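Local atomic coordinates of protein STI-1 (Caenorhabditis elegans, PDB entry 4GCN), a protein that binds the C-terminal MEEVD peptide of Hsp90 and inhibits the Hsp90 ATPase, forms a complex with Hsp70 and Hsp90, and raises longevity and thermotolerance. Residues N41-F44 with Y45-A49; K57-E60 with C61-C65; V69-G72 with R73-A77. All blocks are in the same frame, centred on the assembly; numbering follows the deposited sequence. Where two conformers were deposited one is given.

Contact 1: residues N41-F44 with Y45-A49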
# COMPACT_ATOMS: atom_id res chain seq x y z
N ASN A 41 3.68 8.62 8.03
CA ASN A 41 4.51 7.43 7.68
C ASN A 41 3.81 6.52 6.66
O ASN A 41 2.82 5.80 6.94
CB ASN A 41 4.89 6.69 8.94
CG ASN A 41 5.88 5.55 8.70
OD1 ASN A 41 6.03 5.08 7.60
ND2 ASN A 41 6.59 5.12 9.77
N ILE A 42 4.34 6.55 5.44
CA ILE A 42 3.80 5.75 4.32
C ILE A 42 3.62 4.26 4.65
O ILE A 42 2.66 3.65 4.19
CB ILE A 42 4.68 5.90 3.05
CG1 ILE A 42 3.95 5.36 1.79
CG2 ILE A 42 6.03 5.12 3.17
CD1 ILE A 42 4.68 5.69 0.47
N THR A 43 4.54 3.69 5.41
CA THR A 43 4.52 2.26 5.70
C THR A 43 3.15 1.82 6.25
O THR A 43 2.66 0.75 5.91
CB THR A 43 5.56 1.90 6.77
OG1 THR A 43 6.85 2.31 6.32
CG2 THR A 43 5.59 0.41 7.05
N PHE A 44 2.50 2.68 7.02
CA PHE A 44 1.23 2.26 7.68
C PHE A 44 0.12 2.11 6.66
O PHE A 44 -0.78 1.25 6.80
CB PHE A 44 0.81 3.21 8.79
CG PHE A 44 1.88 3.53 9.80
CD1 PHE A 44 2.93 2.63 10.09
CD2 PHE A 44 1.84 4.74 10.48
CE1 PHE A 44 3.91 2.97 11.00
CE2 PHE A 44 2.80 5.07 11.39
CZ PHE A 44 3.86 4.21 11.64
N TYR A 45 0.13 3.02 5.68
CA TYR A 45 -0.86 3.03 4.59
C TYR A 45 -0.69 1.86 3.64
O TYR A 45 -1.69 1.14 3.33
CB TYR A 45 -0.86 4.36 3.87
CG TYR A 45 -1.12 5.52 4.77
CD1 TYR A 45 -2.42 5.92 5.07
CD2 TYR A 45 -0.10 6.25 5.30
CE1 TYR A 45 -2.68 7.02 5.87
CE2 TYR A 45 -0.36 7.34 6.10
CZ TYR A 45 -1.66 7.72 6.39
OH TYR A 45 -1.91 8.78 7.19
N ASN A 46 0.57 1.52 3.37
CA ASN A 46 0.85 0.36 2.58
C ASN A 46 0.48 -0.90 3.36
O ASN A 46 -0.04 -1.83 2.74
CB ASN A 46 2.31 0.25 2.11
CG ASN A 46 2.69 1.21 0.96
OD1 ASN A 46 1.83 1.61 0.18
ND2 ASN A 46 4.00 1.55 0.84
N ASN A 47 0.76 -0.96 4.67
CA ASN A 47 0.45 -2.20 5.42
C ASN A 47 -1.06 -2.37 5.51
O ASN A 47 -1.55 -3.45 5.34
CB ASN A 47 1.08 -2.17 6.81
CG ASN A 47 2.58 -2.39 6.81
OD1 ASN A 47 3.15 -2.59 7.86
ND2 ASN A 47 3.22 -2.37 5.68
N LYS A 48 -1.83 -1.30 5.68
CA LYS A 48 -3.27 -1.42 5.68
C LYS A 48 -3.84 -1.89 4.32
O LYS A 48 -4.72 -2.73 4.28
CB LYS A 48 -3.94 -0.10 5.98
CG LYS A 48 -4.09 0.14 7.46
CD LYS A 48 -5.14 1.16 7.77
CE LYS A 48 -6.58 0.79 7.46
NZ LYS A 48 -7.44 0.24 8.55
N ALA A 49 -3.25 -1.41 3.24
CA ALA A 49 -3.58 -1.85 1.88
C ALA A 49 -3.37 -3.33 1.69
O ALA A 49 -4.20 -4.01 1.11
CB ALA A 49 -2.81 -0.99 0.84

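Contact 2: residues K57-E60 with C61-C65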
# COMPACT_ATOMS: atom_id res chain seq x y z
N LYS A 57 -10.98 -6.95 0.05
CA LYS A 57 -11.56 -5.61 0.04
C LYS A 57 -10.75 -4.79 -0.94
O LYS A 57 -9.94 -3.97 -0.55
CB LYS A 57 -11.52 -5.02 1.48
CG LYS A 57 -12.45 -5.79 2.42
CD LYS A 57 -12.54 -5.24 3.82
CE LYS A 57 -13.34 -6.22 4.65
NZ LYS A 57 -13.60 -5.66 5.98
N PHE A 58 -10.94 -5.03 -2.23
CA PHE A 58 -10.00 -4.47 -3.20
C PHE A 58 -10.20 -2.95 -3.37
O PHE A 58 -9.25 -2.21 -3.53
CB PHE A 58 -10.08 -5.21 -4.51
CG PHE A 58 -9.74 -6.67 -4.38
CD1 PHE A 58 -8.47 -7.02 -4.08
CD2 PHE A 58 -10.69 -7.65 -4.55
CE1 PHE A 58 -8.12 -8.35 -3.95
CE2 PHE A 58 -10.36 -9.01 -4.40
CZ PHE A 58 -9.06 -9.32 -4.09
N ALA A 59 -11.42 -2.49 -3.22
CA ALA A 59 -11.69 -1.02 -3.35
C ALA A 59 -11.05 -0.28 -2.18
O ALA A 59 -10.35 0.70 -2.36
CB ALA A 59 -13.17 -0.72 -3.40
N GLU A 60 -11.14 -0.87 -0.97
CA GLU A 60 -10.45 -0.27 0.19
C GLU A 60 -8.91 -0.30 0.06
O GLU A 60 -8.25 0.67 0.40
CB GLU A 60 -10.91 -0.93 1.46
CG GLU A 60 -12.39 -0.76 1.73
CD GLU A 60 -13.27 -1.85 1.12
OE1 GLU A 60 -12.99 -2.54 0.07
OE2 GLU A 60 -14.33 -2.04 1.75
N CYS A 61 -8.36 -1.39 -0.47
CA CYS A 61 -6.94 -1.50 -0.78
C CYS A 61 -6.50 -0.32 -1.65
O CYS A 61 -5.55 0.38 -1.31
CB CYS A 61 -6.65 -2.80 -1.44
SG CYS A 61 -4.96 -3.03 -1.97
N VAL A 62 -7.20 -0.11 -2.76
CA VAL A 62 -6.92 0.99 -3.66
C VAL A 62 -6.93 2.31 -2.93
O VAL A 62 -6.05 3.12 -3.14
CB VAL A 62 -7.89 1.07 -4.89
CG1 VAL A 62 -7.74 2.42 -5.67
CG2 VAL A 62 -7.72 -0.12 -5.80
N GLN A 63 -7.92 2.51 -2.07
CA GLN A 63 -8.07 3.76 -1.31
C GLN A 63 -6.85 4.01 -0.45
O GLN A 63 -6.32 5.10 -0.42
CB GLN A 63 -9.38 3.78 -0.49
CG GLN A 63 -10.60 3.88 -1.39
CD GLN A 63 -11.89 3.31 -0.80
OE1 GLN A 63 -12.11 3.38 0.40
NE2 GLN A 63 -12.79 2.77 -1.68
N PHE A 64 -6.34 2.98 0.16
CA PHE A 64 -5.15 3.16 0.97
C PHE A 64 -3.86 3.30 0.17
O PHE A 64 -2.90 3.91 0.64
CB PHE A 64 -5.10 2.12 2.10
CG PHE A 64 -5.91 2.58 3.28
CD1 PHE A 64 -7.29 2.56 3.24
CD2 PHE A 64 -5.28 3.18 4.37
CE1 PHE A 64 -8.05 3.07 4.31
CE2 PHE A 64 -6.04 3.68 5.43
CZ PHE A 64 -7.42 3.64 5.40
N CYS A 65 -3.83 2.73 -1.05
CA CYS A 65 -2.72 2.96 -1.95
C CYS A 65 -2.69 4.42 -2.35
O CYS A 65 -1.63 5.02 -2.46
CB CYS A 65 -2.88 2.08 -3.20
SG CYS A 65 -2.64 0.33 -2.87
O HOH W 1 -11.61 2.31 -4.31

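Contact 3: residues V69-G72 with R73-A77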
# COMPACT_ATOMS: atom_id res chain seq x y z
N VAL A 69 0.44 7.10 -1.67
CA VAL A 69 1.03 7.92 -2.69
C VAL A 69 0.99 9.38 -2.26
O VAL A 69 2.02 10.08 -2.37
CB VAL A 69 0.32 7.76 -4.07
CG1 VAL A 69 0.78 8.81 -5.07
CG2 VAL A 69 0.49 6.38 -4.62
N GLU A 70 -0.14 9.84 -1.78
CA GLU A 70 -0.29 11.25 -1.39
C GLU A 70 0.67 11.60 -0.23
O GLU A 70 1.40 12.61 -0.27
CB GLU A 70 -1.74 11.48 -0.98
CG GLU A 70 -2.11 12.92 -0.78
CD GLU A 70 -3.58 13.06 -0.45
OE1 GLU A 70 -4.43 12.33 -1.04
OE2 GLU A 70 -3.89 13.88 0.42
N VAL A 71 0.64 10.75 0.79
CA VAL A 71 1.49 10.89 1.96
C VAL A 71 2.96 10.78 1.59
O VAL A 71 3.79 11.54 2.13
CB VAL A 71 1.10 9.80 3.02
CG1 VAL A 71 2.18 9.69 4.12
CG2 VAL A 71 -0.27 10.17 3.60
N GLY A 72 3.29 9.82 0.75
CA GLY A 72 4.66 9.57 0.31
C GLY A 72 5.22 10.79 -0.39
O GLY A 72 6.38 11.18 -0.18
N ARG A 73 4.37 11.42 -1.22
CA ARG A 73 4.82 12.62 -1.95
C ARG A 73 4.96 13.80 -1.06
O ARG A 73 5.87 14.58 -1.23
CB ARG A 73 3.84 12.94 -3.09
CG ARG A 73 4.09 12.07 -4.31
CD ARG A 73 3.06 12.05 -5.42
NE ARG A 73 3.60 11.32 -6.59
CZ ARG A 73 2.89 11.00 -7.66
NH1 ARG A 73 1.58 11.26 -7.72
NH2 ARG A 73 3.49 10.37 -8.66
N GLU A 74 4.01 13.96 -0.13
CA GLU A 74 4.00 15.14 0.76
C GLU A 74 5.23 15.09 1.64
O GLU A 74 5.88 16.12 1.88
CB GLU A 74 2.76 15.15 1.65
CG GLU A 74 1.50 15.52 0.93
CD GLU A 74 0.20 15.23 1.70
OE1 GLU A 74 0.17 14.32 2.56
OE2 GLU A 74 -0.81 15.93 1.41
N THR A 75 5.59 13.88 2.09
CA THR A 75 6.63 13.71 3.07
C THR A 75 7.99 13.39 2.43
O THR A 75 8.99 13.18 3.15
CB THR A 75 6.29 12.57 4.05
OG1 THR A 75 6.25 11.31 3.37
CG2 THR A 75 4.90 12.83 4.76
N ARG A 76 8.04 13.33 1.10
CA ARG A 76 9.26 13.00 0.37
C ARG A 76 9.77 11.65 0.80
O ARG A 76 10.99 11.47 0.94
CB ARG A 76 10.33 14.04 0.60
CG ARG A 76 9.86 15.49 0.40
CD ARG A 76 9.71 15.87 -1.06
NE ARG A 76 10.86 15.44 -1.89
CZ ARG A 76 11.88 16.22 -2.26
NH1 ARG A 76 12.86 15.70 -3.01
NH2 ARG A 76 11.94 17.49 -1.89
N ALA A 77 8.87 10.71 1.00
CA ALA A 77 9.28 9.34 1.31
C ALA A 77 10.03 8.65 0.13
O ALA A 77 10.06 9.11 -1.02
CB ALA A 77 8.05 8.47 1.71
O HOH W 2 8.99 11.13 -2.46

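Contact 1: residues N41-F44 with Y45-A49
Ile-42 O takes two backbone donors at the start of helix 42-54, the first helix of the second tetratricopeptide repeat. Asn-46 N gives the regular helical bond at 3.1 Å from Ile-42 O, nearly along the C=O axis, and Tyr-45 N adds a weak, strongly bent one. One residue earlier Asn-41 is the N-cap: its OD1 accepts from Thr-43 N at 3.0 Å, with the donor tilted 32° out of the carbonyl plane. CG of Asn-41 lies opposite its own N (chi1 -173°), which swings the amide over the first turn and brings OD1 to that N-H. Separately, CB of Asn-41 sits above one face of the Phe-44 ring, offset toward its rim.

The next turn is closed by Asn-47 N on Thr-43 O at 2.8 Å. The side chains of Thr-43 and Asn-47 run alongside each other in the same direction, with CG2 of Thr-43 3.9 Å from ND2 of Asn-47. The Asn-47 carboxamide is held by its OD1, which accepts from Asn-16 of helix 3-20, while Lys-48 forms a salt bridge with Asp-32. Tyr-45 turns its ring back along the helix, and its hydroxyl is bonded to Pro-39 O; ring atom CD2 of Tyr-45 lies 3.4 Å from Asn-41 O.

Contact 2: residues K57-E60 with C61-C65
Four successive i to i+4 bonds join 57-60 to 61-65, each 3.0 Å long: Cys-61 N to Lys-57 O, Val-62 N to Phe-58 O, Gln-63 N to Ala-59 O and Phe-64 N to Glu-60 O. The bond from Val-62 N to Phe-58 O is the straightest, with an N-H...O angle of 171°. Lys-57 holds the N-cap position, so its carbonyl opens the series. Gln-63 runs extended along the preceding turn, where its CG comes within 3.3 Å of Ala-59 O and its NE2 lies 3.9 Å from Ala-59 CB. The amide does not bond directly to that carbonyl; a water does the joining, donating to Ala-59 O at 2.8 Å and accepting from Gln-63 NE2.

This is the opening of helix 58-74, the second helix of the helix-turn-helix hairpin of TPR 2. Its inward side is lined by Cys-61 and Val-62, whose side chains reach helix 79-95, and Phe-58 meets Phe-53 edge-to-face. CB of Cys-61 rests 3.4 Å from Phe-58 O. Val-62 brings CG2 equally near that same oxygen. The Phe-64 ring presents its edge to Glu-60 O, which lies in the ring plane 3.5 Å from CD1 of Phe-64.

Contact 3: residues V69-G72 with R73-A77
With chi1 at 65°, Thr-75 sets OG1 between its own backbone N and carbonyl carbon, within 2.8 Å of Val-71 O, to which the hydroxyl donates. The same carbonyl also accepts the main-chain N-H of Thr-75, and the two donors approach from opposite faces of its plane. Val-71 O is thus gripped twice by a single residue. In Arg-73, CG is anti to the carbonyl carbon and the chain runs extended to NE, which carries the guanidinium alongside Val-69. Methyl CG1 of Val-69 sits over one guanidinium face, 3.7 Å from Arg-73 NH1. Beyond that contact, Arg-73 NH2 makes a long, weak ion pair with Glu-112, and Val-69 packs on both helix 79-95 and helix 99-112.

Here helix 58-74 of TPR 2 ends and the chain turns toward the next helical hairpin. Arg-76 leaves helical conformation with positive phi (58°), and the chain doubles back far enough for Ala-77 N to bond Gly-72 O at 2.8 Å, in the carbonyl plane. This 6→1 bond, with a weak 5→2 bond from Arg-76 N to Arg-73 O and the positive phi of Arg-76, makes a Schellman motif. Ala-77 CB comes to rest 3.8 Å from Gly-72 CA, and a water bonded to Ala-77 O also makes a weak bond to Gly-72 O.

On the exposed side Glu-70 and Glu-74 extend side by side, but Glu-70 has a second conformer, so the approach of their carboxylates is doubtful. CG of Glu-74 lies against the last helical turn, 3.1 Å from Glu-70 O.

Overall arrangement
Along the chain of this N-terminal TPR domain of STI-1, the three contacts follow in series, none enclosing or crossing another, and each spans only a local turn. Contact 1 begins helix 42-54; contact 2 begins helix 58-74 and contact 3 ends it, their centres about 17 Å apart. The two antiparallel helices of this hairpin bring contact 1 against both of the others. Toward contact 2, Ala-49 O meets Cys-61 SG and Lys-48 CD meets Phe-64 CE2. Toward contact 3, Tyr-45 CE2 packs on Val-71 CG2, while Ile-42 CD1 lies near Gly-72 CA. Contact 1 also touches helices 3-20 and 24-37, and all three contacts reach helix 79-95, joining TPR 2 to its neighbours.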